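Local coordinates for protein alpha-1,6-mannanase (PDB 4V1S) that is a family 76 glycoside hydrolase homologue that probably hydrolyses alpha-1,6-mannosidic linkages within mannan chains, at residues Leu210-Leu215 against Arg222-Ala227; Asn145-Ile150 against Ala267-Arg272. All blocks are in the same frame, centred on the assembly; numbering follows the deposited sequence.

Interaction 1. Residues Leu210-Leu215 against Arg222-Ala227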
loop_
_atom_site.group_PDB
_atom_site.type_symbol
_atom_site.label_atom_id
_atom_site.label_comp_id
_atom_site.label_asym_id
_atom_site.label_seq_id
_atom_site.Cartn_x
_atom_site.Cartn_y
_atom_site.Cartn_z
ATOM N N LEU A 210 -2.691 -9.944 2.540
ATOM C CA LEU A 210 -3.650 -8.958 2.987
ATOM C C LEU A 210 -4.884 -8.975 2.075
ATOM O O LEU A 210 -6.010 -8.918 2.555
ATOM C CB LEU A 210 -3.021 -7.564 3.071
ATOM C CG LEU A 210 -3.969 -6.504 3.631
ATOM C CD1 LEU A 210 -4.460 -6.856 5.034
ATOM C CD2 LEU A 210 -3.289 -5.153 3.670
ATOM N N SER A 211 -4.664 -9.073 0.770
ATOM C CA SER A 211 -5.760 -9.154 -0.196
ATOM C C SER A 211 -6.635 -10.376 0.077
ATOM O O SER A 211 -7.875 -10.295 0.071
ATOM C CB SER A 211 -5.222 -9.226 -1.624
ATOM O OG SER A 211 -4.536 -8.050 -2.013
ATOM N N CYS A 212 -5.981 -11.521 0.295
ATOM C CA CYS A 212 -6.685 -12.756 0.643
ATOM C C CYS A 212 -7.551 -12.570 1.887
ATOM O O CYS A 212 -8.707 -12.982 1.910
ATOM C CB CYS A 212 -5.703 -13.914 0.880
ATOM S SG CYS A 212 -5.051 -14.696 -0.601
ATOM N N MET A 213 -6.991 -11.950 2.923
ATOM C CA MET A 213 -7.751 -11.749 4.152
ATOM C C MET A 213 -8.936 -10.795 3.955
ATOM O O MET A 213 -10.029 -11.033 4.506
ATOM C CB MET A 213 -6.845 -11.305 5.296
ATOM C CG MET A 213 -5.863 -12.382 5.729
ATOM S SD MET A 213 -6.609 -14.010 6.053
ATOM C CE MET A 213 -7.883 -13.587 7.232
ATOM N N LYS A 214 -8.745 -9.757 3.148
ATOM C CA LYS A 214 -9.833 -8.837 2.855
ATOM C C LYS A 214 -10.929 -9.528 2.066
ATOM O O LYS A 214 -12.119 -9.378 2.382
ATOM C CB LYS A 214 -9.320 -7.566 2.159
ATOM C CG LYS A 214 -8.527 -6.638 3.079
ATOM C CD LYS A 214 -7.995 -5.399 2.393
ATOM C CE LYS A 214 -7.570 -4.379 3.443
ATOM N NZ LYS A 214 -8.746 -3.693 4.028
ATOM N N LEU A 215 -10.541 -10.327 1.073
ATOM C CA LEU A 215 -11.530 -11.084 0.309
ATOM C C LEU A 215 -12.184 -12.231 1.107
ATOM O O LEU A 215 -13.364 -12.558 0.883
ATOM C CB LEU A 215 -10.948 -11.569 -1.015
ATOM C CG LEU A 215 -11.142 -10.538 -2.136
ATOM C CD1 LEU A 215 -10.221 -10.807 -3.304
ATOM C CD2 LEU A 215 -12.596 -10.514 -2.617
ATOM N N ARG A 222 -13.267 -19.920 2.384
ATOM C CA ARG A 222 -12.109 -20.404 3.145
ATOM C C ARG A 222 -10.844 -20.583 2.279
ATOM O O ARG A 222 -9.740 -20.559 2.815
ATOM C CB ARG A 222 -12.443 -21.704 3.907
ATOM N N GLN A 223 -10.987 -20.706 0.958
ATOM C CA GLN A 223 -9.818 -20.813 0.074
ATOM C C GLN A 223 -8.888 -19.605 0.231
ATOM O O GLN A 223 -7.680 -19.743 0.141
ATOM C CB GLN A 223 -10.189 -20.940 -1.404
ATOM N N TYR A 224 -9.457 -18.430 0.468
ATOM C CA TYR A 224 -8.661 -17.228 0.677
ATOM C C TYR A 224 -7.890 -17.254 2.015
ATOM O O TYR A 224 -6.715 -16.879 2.079
ATOM C CB TYR A 224 -9.548 -15.993 0.624
ATOM C CG TYR A 224 -10.068 -15.642 -0.764
ATOM C CD1 TYR A 224 -9.196 -15.344 -1.793
ATOM C CD2 TYR A 224 -11.423 -15.549 -1.010
ATOM C CE1 TYR A 224 -9.666 -14.996 -3.051
ATOM C CE2 TYR A 224 -11.913 -15.215 -2.263
ATOM C CZ TYR A 224 -11.036 -14.919 -3.287
ATOM O OH TYR A 224 -11.523 -14.557 -4.539
ATOM N N LEU A 225 -8.560 -17.686 3.081
ATOM C CA LEU A 225 -7.903 -17.866 4.376
ATOM C C LEU A 225 -6.801 -18.912 4.268
ATOM O O LEU A 225 -5.685 -18.695 4.756
ATOM C CB LEU A 225 -8.902 -18.257 5.466
ATOM C CG LEU A 225 -8.312 -18.569 6.857
ATOM C CD1 LEU A 225 -7.537 -17.395 7.447
ATOM C CD2 LEU A 225 -9.415 -18.980 7.805
ATOM N N ASP A 226 -7.086 -20.028 3.599
ATOM C CA ASP A 226 -6.088 -21.085 3.464
ATOM C C ASP A 226 -4.874 -20.617 2.663
ATOM O O ASP A 226 -3.752 -20.986 2.989
ATOM C CB ASP A 226 -6.699 -22.336 2.829
ATOM C CG ASP A 226 -7.702 -23.034 3.746
ATOM O OD1 ASP A 226 -7.627 -22.883 5.000
ATOM O OD2 ASP A 226 -8.562 -23.744 3.199
ATOM N N ALA A 227 -5.101 -19.779 1.645
ATOM C CA ALA A 227 -4.005 -19.213 0.876
ATOM C C ALA A 227 -3.143 -18.301 1.757
ATOM O O ALA A 227 -1.932 -18.405 1.722
ATOM C CB ALA A 227 -4.523 -18.470 -0.341
#

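Interaction 2. Residues Asn145-Ile150 against Ala267-Arg272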
loop_
_atom_site.group_PDB
_atom_site.type_symbol
_atom_site.label_atom_id
_atom_site.label_comp_id
_atom_site.label_asym_id
_atom_site.label_seq_id
_atom_site.Cartn_x
_atom_site.Cartn_y
_atom_site.Cartn_z
ATOM N N ASN A 145 -0.381 -6.080 -8.509
ATOM C CA ASN A 145 -1.739 -6.611 -8.490
ATOM C C ASN A 145 -2.316 -6.739 -7.085
ATOM O O ASN A 145 -3.509 -6.501 -6.889
ATOM C CB ASN A 145 -1.863 -7.916 -9.316
ATOM C CG ASN A 145 -2.050 -7.595 -10.791
ATOM O OD1 ASN A 145 -3.165 -7.523 -11.276
ATOM N ND2 ASN A 145 -0.954 -7.287 -11.475
ATOM N N GLY A 146 -1.476 -7.105 -6.119
ATOM C CA GLY A 146 -1.880 -7.186 -4.717
ATOM C C GLY A 146 -2.133 -5.847 -4.069
ATOM O O GLY A 146 -3.140 -5.650 -3.396
ATOM N N TRP A 147 -1.244 -4.885 -4.317
ATOM C CA TRP A 147 -1.497 -3.535 -3.865
ATOM C C TRP A 147 -2.820 -3.017 -4.357
ATOM O O TRP A 147 -3.566 -2.351 -3.635
ATOM C CB TRP A 147 -0.416 -2.588 -4.408
ATOM C CG TRP A 147 0.974 -2.516 -3.782
ATOM C CD1 TRP A 147 2.050 -3.357 -3.985
ATOM C CD2 TRP A 147 1.463 -1.445 -2.972
ATOM N NE1 TRP A 147 3.160 -2.878 -3.329
ATOM C CE2 TRP A 147 2.838 -1.700 -2.714
ATOM C CE3 TRP A 147 0.880 -0.281 -2.448
ATOM C CZ2 TRP A 147 3.641 -0.821 -1.960
ATOM C CZ3 TRP A 147 1.673 0.571 -1.682
ATOM C CH2 TRP A 147 3.042 0.300 -1.459
ATOM N N THR A 148 -3.115 -3.324 -5.629
ATOM C CA THR A 148 -4.338 -2.827 -6.268
ATOM C C THR A 148 -5.565 -3.550 -5.705
ATOM O O THR A 148 -6.558 -2.905 -5.359
ATOM C CB THR A 148 -4.273 -2.984 -7.795
ATOM O OG1 THR A 148 -3.127 -2.269 -8.285
ATOM C CG2 THR A 148 -5.507 -2.475 -8.460
ATOM N N ALA A 149 -5.460 -4.881 -5.544
ATOM C CA ALA A 149 -6.540 -5.667 -4.969
ATOM C C ALA A 149 -6.975 -5.145 -3.598
ATOM O O ALA A 149 -8.155 -5.077 -3.315
ATOM C CB ALA A 149 -6.145 -7.141 -4.888
ATOM N N ILE A 150 -6.022 -4.770 -2.763
ATOM C CA ILE A 150 -6.306 -4.188 -1.447
ATOM C C ILE A 150 -7.196 -2.972 -1.627
ATOM O O ILE A 150 -8.237 -2.875 -0.988
ATOM C CB ILE A 150 -4.988 -3.822 -0.741
ATOM C CG1 ILE A 150 -4.250 -5.086 -0.269
ATOM C CG2 ILE A 150 -5.247 -2.947 0.469
ATOM C CD1 ILE A 150 -2.754 -4.836 -0.079
ATOM N N ALA A 267 7.724 -5.250 6.511
ATOM C CA ALA A 267 7.170 -5.404 7.877
ATOM C C ALA A 267 5.695 -4.973 7.947
ATOM O O ALA A 267 4.846 -5.717 8.448
ATOM C CB ALA A 267 8.005 -4.646 8.895
ATOM N N GLY A 268 5.393 -3.789 7.416
ATOM C CA GLY A 268 4.067 -3.212 7.591
ATOM C C GLY A 268 2.959 -4.032 6.951
ATOM O O GLY A 268 1.943 -4.283 7.561
ATOM N N PHE A 269 3.137 -4.449 5.704
ATOM C CA PHE A 269 2.102 -5.236 5.076
ATOM C C PHE A 269 1.955 -6.627 5.734
ATOM O O PHE A 269 0.855 -7.146 5.762
ATOM C CB PHE A 269 2.306 -5.400 3.576
ATOM C CG PHE A 269 1.833 -4.214 2.751
ATOM C CD1 PHE A 269 0.472 -4.008 2.540
ATOM C CD2 PHE A 269 2.736 -3.392 2.093
ATOM C CE1 PHE A 269 0.027 -2.971 1.758
ATOM C CE2 PHE A 269 2.286 -2.361 1.291
ATOM C CZ PHE A 269 0.938 -2.166 1.127
ATOM N N MET A 270 3.029 -7.184 6.299
ATOM C CA MET A 270 2.907 -8.405 7.095
ATOM C C MET A 270 2.127 -8.172 8.391
ATOM O O MET A 270 1.244 -8.950 8.714
ATOM C CB MET A 270 4.257 -9.077 7.377
ATOM C CG MET A 270 4.976 -9.637 6.135
ATOM S SD MET A 270 4.094 -10.936 5.236
ATOM C CE MET A 270 4.350 -12.272 6.390
ATOM N N ILE A 271 2.397 -7.063 9.065
ATOM C CA ILE A 271 1.666 -6.696 10.271
ATOM C C ILE A 271 0.157 -6.602 9.950
ATOM O O ILE A 271 -0.680 -7.176 10.658
ATOM C CB ILE A 271 2.208 -5.388 10.881
ATOM C CG1 ILE A 271 3.601 -5.595 11.452
ATOM C CG2 ILE A 271 1.271 -4.867 11.969
ATOM C CD1 ILE A 271 4.370 -4.274 11.563
ATOM N N ARG A 272 -0.203 -5.851 8.906
ATOM C CA ARG A 272 -1.611 -5.686 8.589
ATOM C C ARG A 272 -2.260 -7.055 8.314
ATOM O O ARG A 272 -3.397 -7.333 8.732
ATOM C CB ARG A 272 -1.785 -4.756 7.394
ATOM C CG ARG A 272 -1.252 -3.362 7.620
ATOM C CD ARG A 272 -1.801 -2.386 6.594
ATOM N NE ARG A 272 -3.196 -2.141 6.927
ATOM C CZ ARG A 272 -4.136 -1.690 6.116
ATOM N NH1 ARG A 272 -3.876 -1.388 4.847
ATOM N NH2 ARG A 272 -5.369 -1.530 6.602
#

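Interaction 1. Residues Leu210-Leu215 against Arg222-Ala227
Leu215 and Tyr224 meet through a CH-pi contact in which an aliphatic carbon sits almost squarely on an aromatic face. Leu215 CB lies 3.9 Å from the centroid of the Tyr224 ring and only 6° off its normal, while Leu215 CD1 reaches onward to the phenol end, 4.2 Å from Tyr224 OH. Tyr224 turns its CG beside its own backbone N (chi1 -71°), which carries the ring across residues 210-215 with one face against Leu215. Next to it the two backbones come close, and each CB packs against the other residue's carbonyl oxygen: Cys212 CB is 3.4 Å from Tyr224 O, and Tyr224 CB stands 3.4 Å from Cys212 O. Cys212 SG extends this seam to the methyl of Ala227, with SG and CB 3.8 Å apart. The other flank is closed by Met213 and Leu225. Their CB atoms start out away from the partner helix, but the methionine chain bends at both chi2 and chi3, and its SD and CE each come to 3.8 Å from Leu225 CD1. No hydrogen bond crosses the interface; the segments hold together by van der Waals and CH-pi contact.

Further out, Leu172 of helix 162-177 touches both Leu215 and Tyr224, and Tyr216 and Thr219 also touch the tyrosine. On the far side of residues 210-215, Lys214 NZ forms a salt bridge with Asp154, tying this helix to helix 142-159. The two segments run antiparallel, at 154° and with axes 8.0 Å apart, helix 222-239 following helix 202-219 after a very short link. This is a helical hairpin in which an inner helix is backed by an outer one, the building principle of the (alpha/alpha)6 barrel expected for family 76 enzymes.

Interaction 2. Residues Asn145-Ile150 against Ala267-Arg272
Trp147 NE1 donates a hydrogen bond to O2 of a bound glycerol, while the six-membered ring of the same indole receives Phe269 on one face. The glycerol probably comes from the crystallisation liquor, but it places Trp147 beside a spot that can hold a small polyol. The setting is the interior of a fold consistent with the (alpha/alpha)6 barrel of family 76. Helices 142-159 and 264-281 are not immediate neighbours here; helix 202-219 stands between them, and long side chains make the connection. Even the closest pair of CA atoms, those of Trp147 and Phe269, remains 9.8 Å apart.

The aromatic pair is edge-to-face, or T-shaped. Phe269 presents its CE2-CZ edge to the indole, with ring centroids 5.0 Å apart and planes inclined at 70°. The approach lies toward the rim of the indole: Phe269 CE2 comes to 3.8 Å from Trp147 CZ2, and Phe269 CZ stands 4.0 Å from Trp147 CZ3. A second aromatic neighbour, Trp82, also packs edge-to-face with Trp147, and Ile85 touches the indole as well.

Ile203 and Ala206 of helix 202-219 pack against Phe269. Arg272, one turn further along, is directed to Asp325 by a salt bridge through NE. The remaining link is aliphatic: Ile150 carries CG1 beside its backbone N (chi1 -72°) and extends chi2 to 158°, bringing its terminal CD1 to 3.8 Å from Phe269 CE1.

In the fold
Both contacts are buried and neither has a hydrogen bond across its segments, yet they occupy different depths. Interaction 2 lies about 6 Å from the centre of the chain and interaction 1 about 17 Å, where two of its residues are already partly exposed. Helix 202-219 joins them: it packs on its sequence successor in interaction 1 and stands between the two helices bridged in interaction 2. Leu210 and Ser211 touch Ile150, and Ser211 also packs on Gly146 and Ala149. In the hairpin, close backbones let Cys212 and Ala227 meet directly while larger side chains pack on either flank, whereas in interaction 2 side chains span a wider gap beside a bound glycerol.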